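PDB 3K89: malonyl CoA-ACP transacylase, which probably catalyses transfer of the malonyl group from malonyl-CoA to the holo acyl carrier protein, a step that supplies fatty acid synthesis. Local coordinates for residues Trp47-Gln51 / Gly52-Glu56; Asp142-Val145 / Leu146-Ala150; Ala67-Ala70 / Ala71-Val75. One frame throughout, in Å; residues are numbered along the deposited sequence.

Overall arrangement
Each contact joins side chains three to five residues apart, yet their chemistry follows their place in the fold. Contact 3 is the core example: every residue that touches is buried, and small or branched apolar groups pack helix 61-81 among other helices. Contacts 1 and 2 are only partly buried. Contact 1 ends helix 46-52 through two glycines and a cis proline, with polar side chains bonded beside it; contact 2 is regular helix with one face on a sheet. Contacts 1 and 3 have centres about 14 Å apart and share helix 30-42 as neighbour, whereas the centre of contact 2 lies about 35 Å from that of contact 3, in the smaller subdomain, with a sheet and helix 175-187.

Contact 1: Trp47-Gln51 / Gly52-Glu56; sequences WALSQ and GGPEE
Leu49 extends its CG opposite the backbone N (chi1 179°), and a chi2 of 58° then swings CD1 toward the turn that follows the helix. The methyl CD1 meets the backbone there, 3.6 Å from Gly53 O and 3.7 Å from Pro54 O, and also approaches the proline ring, with CD1 of Leu49 4.0 Å from CD of Pro54. One leucine branch therefore packs against the chain where it turns out of the helix. Two backbone bonds finish the helix: Gly52 N gives to Ala48 O at 2.9 Å, and Gly53 N gives to Leu49 O, also at 2.9 Å. The second is markedly bent, at 133° at the hydrogen, with its donor above the carbonyl plane, as suits a helix coming undone. Gly53 leaves the helix with positive phi, a backbone shape reached most readily without a side chain. The cis peptide that follows takes the chain to Pro54, the N-cap of helix 55-58.

Behind the turn, Gln51 folds back along its own helix. Its CG lies 3.3 Å above one face of the Trp47 ring, offset toward the rim, while Gln51 NE2 reaches Ser50 OG at 3.1 Å. The same amide nitrogen also bonds Met20 O, so two acceptors fix its rotation; Ser50 OG is itself bonded to Leu46 O. Trp47 also meets Phe35 of helix 30-42 edge-to-face, and Gln51 touches Ala22 of helix 22-27, which seats helix 46-52 against both.

Contact 2: Asp142-Val145 / Leu146-Ala150; sequences DAVV and LEVCA
Leu146 folds over the carbonyl of Asp142, one turn back in the helix. Its CD1 lies 3.3 Å from Asp142 O, and the same oxygen accepts Leu146 N at 2.9 Å nearly along the C=O axis, so donor and methyl crowd a single acceptor. Its chi2 of 34° departs from the usual staggered values, and CD1 ends close to that oxygen. One residue on, Glu147 N bonds Ala143 O at 3.0 Å. Val148 repeats the leucine's pattern with a methyl of its beta-branch: CG2, set beside its own backbone N, comes to 3.3 Å from Val144 O, which also accepts Val148 N at 3.0 Å. Direct side-chain touches are lighter, such as Val145 CG1 to Cys149 SG at 4.4 Å.

Further out, Val145 and Cys149 rest on Ile171, Leu146 on Pro160 and Phe163, and Val148 on Leu184 and Leu185 of helix 175-187. Strand 132-138 leads into this helix, strands 158-165 and 168-172 follow, and helix 175-187 and strand 193-195 complete the set. That beta-alpha-beta-beta-alpha-beta order, with an antiparallel core, is the ferredoxin-like fold of the smaller subdomain of FabD-type acyltransferases.

Contact 3: Ala67-Ala70 / Ala71-Val75; sequences ALLA and AGVAV
Ala74 packs its CB against the carbonyl of Ala70, on a closely packed alanine face of helix 61-81. That CB of Ala74 sits 3.4 Å from Ala70 O, the same oxygen that Ala74 N reaches at 2.8 Å. Ala71 repeats the arrangement nearly one turn earlier in the helix, with its CB 3.4 Å from Ala67 O and its N bonded to that oxygen at 3.0 Å. Methyl side chains add little bulk to this surface, and helix 30-42 comes up against it: Phe35 touches both Ala70 and Ala71, Ala38 touches Ala70, and Thr34 touches Ala74. Gln30 NE2 adds a polar tie there, bonding Ala74 O.

Side chain to side chain, the fit of Leu69 and Val73 is looser: Leu69 CD2 and Val73 CG2 approach only to 4.3 Å. Against the backbone the approach is close, since Val73 turns CG2 back to its own backbone N side (chi1 176° sets CG1 opposite N), 3.3 Å from Leu69 O; that oxygen also accepts Val73 N at 3.0 Å in a nearly straight bond, 169° at the hydrogen. Even here the neighbours are protein, because every touching residue is buried: Leu69 meets Tyr98 and Val116, and Val73 meets Thr99 and Val102.

On another face, Leu68 touches Leu95 and Pro279; its side chain is about 9 Å from that of Ser94, a predicted active-site residue, and near a bound glycerol. The chemistry is thus almost wholly apolar outside the backbone, whose regular bonds satisfy the amides of residues 71 to 75, and it marks this segment as a core helix packed between other helices beside the probable catalytic pocket.

Contact 1: Trp47-Gln51 / Gly52-Glu56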
loop_
_atom_site.group_PDB
_atom_site.type_symbol
_atom_site.label_atom_id
_atom_site.label_comp_id
_atom_site.label_asym_id
_atom_site.label_seq_id
_atom_site.Cartn_x
_atom_site.Cartn_y
_atom_site.Cartn_z
ATOM N N TRP A 47 5.393 -16.184 7.558
ATOM C CA TRP A 47 5.905 -15.866 8.882
ATOM C C TRP A 47 7.402 -16.178 8.970
ATOM O O TRP A 47 8.180 -15.340 9.410
ATOM C CB TRP A 47 5.116 -16.585 9.993
ATOM C CG TRP A 47 5.526 -16.132 11.365
ATOM C CD1 TRP A 47 6.240 -16.858 12.288
ATOM C CD2 TRP A 47 5.309 -14.843 11.954
ATOM N NE1 TRP A 47 6.440 -16.112 13.422
ATOM C CE2 TRP A 47 5.889 -14.872 13.249
ATOM C CE3 TRP A 47 4.650 -13.677 11.533
ATOM C CZ2 TRP A 47 5.842 -13.778 14.127
ATOM C CZ3 TRP A 47 4.617 -12.574 12.403
ATOM C CH2 TRP A 47 5.222 -12.635 13.683
ATOM N N ALA A 48 7.802 -17.344 8.466
ATOM C CA ALA A 48 9.226 -17.718 8.487
ATOM C C ALA A 48 10.074 -16.711 7.711
ATOM O O ALA A 48 11.129 -16.285 8.178
ATOM C CB ALA A 48 9.424 -19.106 7.919
ATOM N N LEU A 49 9.582 -16.323 6.537
ATOM C CA LEU A 49 10.254 -15.338 5.694
ATOM C C LEU A 49 10.374 -13.967 6.368
ATOM O O LEU A 49 11.435 -13.336 6.358
ATOM C CB LEU A 49 9.530 -15.204 4.351
ATOM C CG LEU A 49 10.126 -14.184 3.373
ATOM C CD1 LEU A 49 11.591 -14.522 3.062
ATOM C CD2 LEU A 49 9.321 -14.131 2.103
ATOM N N SER A 50 9.268 -13.506 6.947
ATOM C CA SER A 50 9.212 -12.186 7.556
ATOM C C SER A 50 10.033 -12.081 8.865
ATOM O O SER A 50 10.537 -11.016 9.188
ATOM C CB SER A 50 7.745 -11.780 7.751
ATOM O OG SER A 50 7.206 -12.495 8.834
ATOM N N GLN A 51 10.207 -13.200 9.580
ATOM C CA GLN A 51 10.956 -13.196 10.847
ATOM C C GLN A 51 12.441 -13.498 10.683
ATOM O O GLN A 51 13.289 -12.888 11.349
ATOM C CB GLN A 51 10.348 -14.174 11.866
ATOM C CG GLN A 51 8.887 -13.890 12.190
ATOM C CD GLN A 51 8.649 -12.449 12.579
ATOM O OE1 GLN A 51 9.167 -11.982 13.593
ATOM N NE2 GLN A 51 7.871 -11.736 11.769
ATOM N N GLY A 52 12.741 -14.441 9.803
ATOM C CA GLY A 52 14.102 -14.975 9.688
ATOM C C GLY A 52 14.792 -14.615 8.391
ATOM O O GLY A 52 16.017 -14.781 8.251
ATOM N N GLY A 53 14.020 -14.128 7.421
ATOM C CA GLY A 53 14.561 -13.861 6.106
ATOM C C GLY A 53 14.546 -15.087 5.208
ATOM O O GLY A 53 13.831 -16.052 5.491
ATOM N N PRO A 54 15.333 -15.060 4.119
ATOM C CA PRO A 54 16.324 -14.020 3.806
ATOM C C PRO A 54 15.699 -12.665 3.470
ATOM O O PRO A 54 14.695 -12.601 2.761
ATOM C CB PRO A 54 17.039 -14.573 2.579
ATOM C CG PRO A 54 16.055 -15.507 1.948
ATOM C CD PRO A 54 15.298 -16.118 3.094
ATOM N N GLU A 55 16.301 -11.594 3.966
ATOM C CA GLU A 55 15.754 -10.250 3.711
ATOM C C GLU A 55 15.668 -9.924 2.222
ATOM O O GLU A 55 14.739 -9.230 1.782
ATOM C CB GLU A 55 16.532 -9.173 4.458
ATOM C CG GLU A 55 15.739 -7.870 4.562
ATOM C CD GLU A 55 16.370 -6.838 5.466
ATOM O OE1 GLU A 55 17.572 -6.977 5.805
ATOM O OE2 GLU A 55 15.654 -5.872 5.824
ATOM N N GLU A 56 16.612 -10.437 1.435
ATOM C CA GLU A 56 16.569 -10.225 -0.014
ATOM C C GLU A 56 15.262 -10.719 -0.662
ATOM O O GLU A 56 14.720 -10.041 -1.536
ATOM C CB GLU A 56 17.796 -10.829 -0.714
ATOM C CG GLU A 56 18.160 -10.138 -2.024
ATOM C CD GLU A 56 19.519 -10.575 -2.559
ATOM O OE1 GLU A 56 19.692 -11.786 -2.828
ATOM O OE2 GLU A 56 20.413 -9.704 -2.716
#

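Contact 2: Asp142-Val145 / Leu146-Ala150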
loop_
_atom_site.group_PDB
_atom_site.type_symbol
_atom_site.label_atom_id
_atom_site.label_comp_id
_atom_site.label_asym_id
_atom_site.label_seq_id
_atom_site.Cartn_x
_atom_site.Cartn_y
_atom_site.Cartn_z
ATOM N N ASP A 142 4.529 19.956 -6.713
ATOM C CA ASP A 142 4.045 18.962 -7.675
ATOM C C ASP A 142 4.282 19.392 -9.114
ATOM O O ASP A 142 4.704 18.593 -9.945
ATOM C CB ASP A 142 2.549 18.689 -7.489
ATOM C CG ASP A 142 2.242 17.774 -6.307
ATOM O OD1 ASP A 142 3.142 17.467 -5.495
ATOM O OD2 ASP A 142 1.076 17.355 -6.199
ATOM N N ALA A 143 3.984 20.660 -9.398
ATOM C CA ALA A 143 4.103 21.227 -10.737
ATOM C C ALA A 143 5.518 21.134 -11.297
ATOM O O ALA A 143 5.697 20.833 -12.473
ATOM C CB ALA A 143 3.623 22.687 -10.739
ATOM N N VAL A 144 6.513 21.394 -10.451
ATOM C CA VAL A 144 7.919 21.308 -10.849
ATOM C C VAL A 144 8.236 19.870 -11.270
ATOM O O VAL A 144 8.790 19.633 -12.349
ATOM C CB VAL A 144 8.857 21.747 -9.698
ATOM C CG1 VAL A 144 10.318 21.534 -10.076
ATOM C CG2 VAL A 144 8.599 23.210 -9.320
ATOM N N VAL A 145 7.842 18.920 -10.428
ATOM C CA VAL A 145 8.114 17.499 -10.680
ATOM C C VAL A 145 7.391 17.003 -11.935
ATOM O O VAL A 145 7.950 16.240 -12.734
ATOM C CB VAL A 145 7.739 16.626 -9.455
ATOM C CG1 VAL A 145 8.128 15.163 -9.694
ATOM C CG2 VAL A 145 8.423 17.140 -8.202
ATOM N N LEU A 146 6.145 17.431 -12.112
ATOM C CA LEU A 146 5.349 16.981 -13.252
ATOM C C LEU A 146 5.891 17.513 -14.576
ATOM O O LEU A 146 5.887 16.806 -15.587
ATOM C CB LEU A 146 3.886 17.381 -13.077
ATOM C CG LEU A 146 2.949 16.436 -12.308
ATOM C CD1 LEU A 146 3.612 15.679 -11.173
ATOM C CD2 LEU A 146 1.766 17.226 -11.776
ATOM N N GLU A 147 6.381 18.747 -14.560
ATOM C CA GLU A 147 6.924 19.316 -15.789
ATOM C C GLU A 147 8.284 18.676 -16.083
ATOM O O GLU A 147 8.581 18.380 -17.238
ATOM C CB GLU A 147 6.987 20.854 -15.732
ATOM C CG GLU A 147 6.938 21.537 -17.127
ATOM C CD GLU A 147 5.540 22.059 -17.534
ATOM O OE1 GLU A 147 4.775 22.538 -16.663
ATOM O OE2 GLU A 147 5.215 22.014 -18.745
ATOM N N VAL A 148 9.065 18.414 -15.035
ATOM C CA VAL A 148 10.370 17.729 -15.159
ATOM C C VAL A 148 10.206 16.328 -15.773
ATOM O O VAL A 148 10.960 15.943 -16.664
ATOM C CB VAL A 148 11.148 17.665 -13.808
ATOM C CG1 VAL A 148 12.234 16.600 -13.841
ATOM C CG2 VAL A 148 11.783 19.006 -13.478
ATOM N N CYS A 149 9.211 15.574 -15.305
ATOM C CA CYS A 149 8.970 14.238 -15.855
ATOM C C CYS A 149 8.698 14.290 -17.355
ATOM O O CYS A 149 9.217 13.480 -18.113
ATOM C CB CYS A 149 7.811 13.543 -15.135
ATOM S SG CYS A 149 8.247 12.937 -13.512
ATOM N N ALA A 150 7.879 15.249 -17.776
ATOM C CA ALA A 150 7.538 15.391 -19.182
ATOM C C ALA A 150 8.789 15.727 -19.999
ATOM O O ALA A 150 8.996 15.177 -21.090
ATOM C CB ALA A 150 6.472 16.470 -19.357
#

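Contact 3: Ala67-Ala70 / Ala71-Val75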
loop_
_atom_site.group_PDB
_atom_site.type_symbol
_atom_site.label_atom_id
_atom_site.label_comp_id
_atom_site.label_asym_id
_atom_site.label_seq_id
_atom_site.Cartn_x
_atom_site.Cartn_y
_atom_site.Cartn_z
ATOM N N ALA A 67 3.283 -11.004 2.228
ATOM C CA ALA A 67 3.746 -10.822 3.601
ATOM C C ALA A 67 3.095 -9.608 4.287
ATOM O O ALA A 67 2.646 -9.713 5.433
ATOM C CB ALA A 67 5.266 -10.718 3.629
ATOM N N LEU A 68 3.024 -8.481 3.576
ATOM C CA LEU A 68 2.389 -7.283 4.102
ATOM C C LEU A 68 0.879 -7.401 4.165
ATOM O O LEU A 68 0.247 -6.816 5.046
ATOM C CB LEU A 68 2.747 -6.073 3.249
ATOM C CG LEU A 68 4.159 -5.560 3.515
ATOM C CD1 LEU A 68 4.427 -4.444 2.528
ATOM C CD2 LEU A 68 4.287 -5.071 4.956
ATOM N N LEU A 69 0.295 -8.134 3.226
ATOM C CA LEU A 69 -1.140 -8.408 3.292
ATOM C C LEU A 69 -1.490 -9.237 4.535
ATOM O O LEU A 69 -2.430 -8.908 5.268
ATOM C CB LEU A 69 -1.635 -9.071 2.010
ATOM C CG LEU A 69 -3.164 -9.170 1.953
ATOM C CD1 LEU A 69 -3.767 -8.759 0.604
ATOM C CD2 LEU A 69 -3.591 -10.565 2.344
ATOM N N ALA A 70 -0.738 -10.312 4.756
ATOM C CA ALA A 70 -0.887 -11.120 5.967
ATOM C C ALA A 70 -0.719 -10.262 7.214
ATOM O O ALA A 70 -1.528 -10.333 8.126
ATOM C CB ALA A 70 0.107 -12.291 5.959
ATOM N N ALA A 71 0.297 -9.408 7.217
ATOM C CA ALA A 71 0.588 -8.568 8.378
ATOM C C ALA A 71 -0.559 -7.607 8.690
ATOM O O ALA A 71 -0.973 -7.487 9.838
ATOM C CB ALA A 71 1.893 -7.801 8.133
ATOM N N GLY A 72 -1.110 -6.974 7.662
ATOM C CA GLY A 72 -2.221 -6.033 7.885
ATOM C C GLY A 72 -3.481 -6.749 8.352
ATOM O O GLY A 72 -4.188 -6.265 9.246
ATOM N N VAL A 73 -3.788 -7.879 7.721
ATOM C CA VAL A 73 -4.935 -8.657 8.126
ATOM C C VAL A 73 -4.742 -9.211 9.549
ATOM O O VAL A 73 -5.720 -9.262 10.312
ATOM C CB VAL A 73 -5.291 -9.758 7.083
ATOM C CG1 VAL A 73 -6.443 -10.632 7.577
ATOM C CG2 VAL A 73 -5.685 -9.099 5.757
ATOM N N ALA A 74 -3.516 -9.597 9.921
ATOM C CA ALA A 74 -3.276 -10.072 11.307
ATOM C C ALA A 74 -3.616 -8.987 12.341
ATOM O O ALA A 74 -4.303 -9.260 13.336
ATOM C CB ALA A 74 -1.847 -10.561 11.501
ATOM N N VAL A 75 -3.168 -7.759 12.100
ATOM C CA VAL A 75 -3.467 -6.669 13.033
ATOM C C VAL A 75 -4.978 -6.341 13.016
ATOM O O VAL A 75 -5.569 -6.062 14.062
ATOM C CB VAL A 75 -2.597 -5.425 12.764
ATOM C CG1 VAL A 75 -2.929 -4.311 13.802
ATOM C CG2 VAL A 75 -1.102 -5.822 12.832
#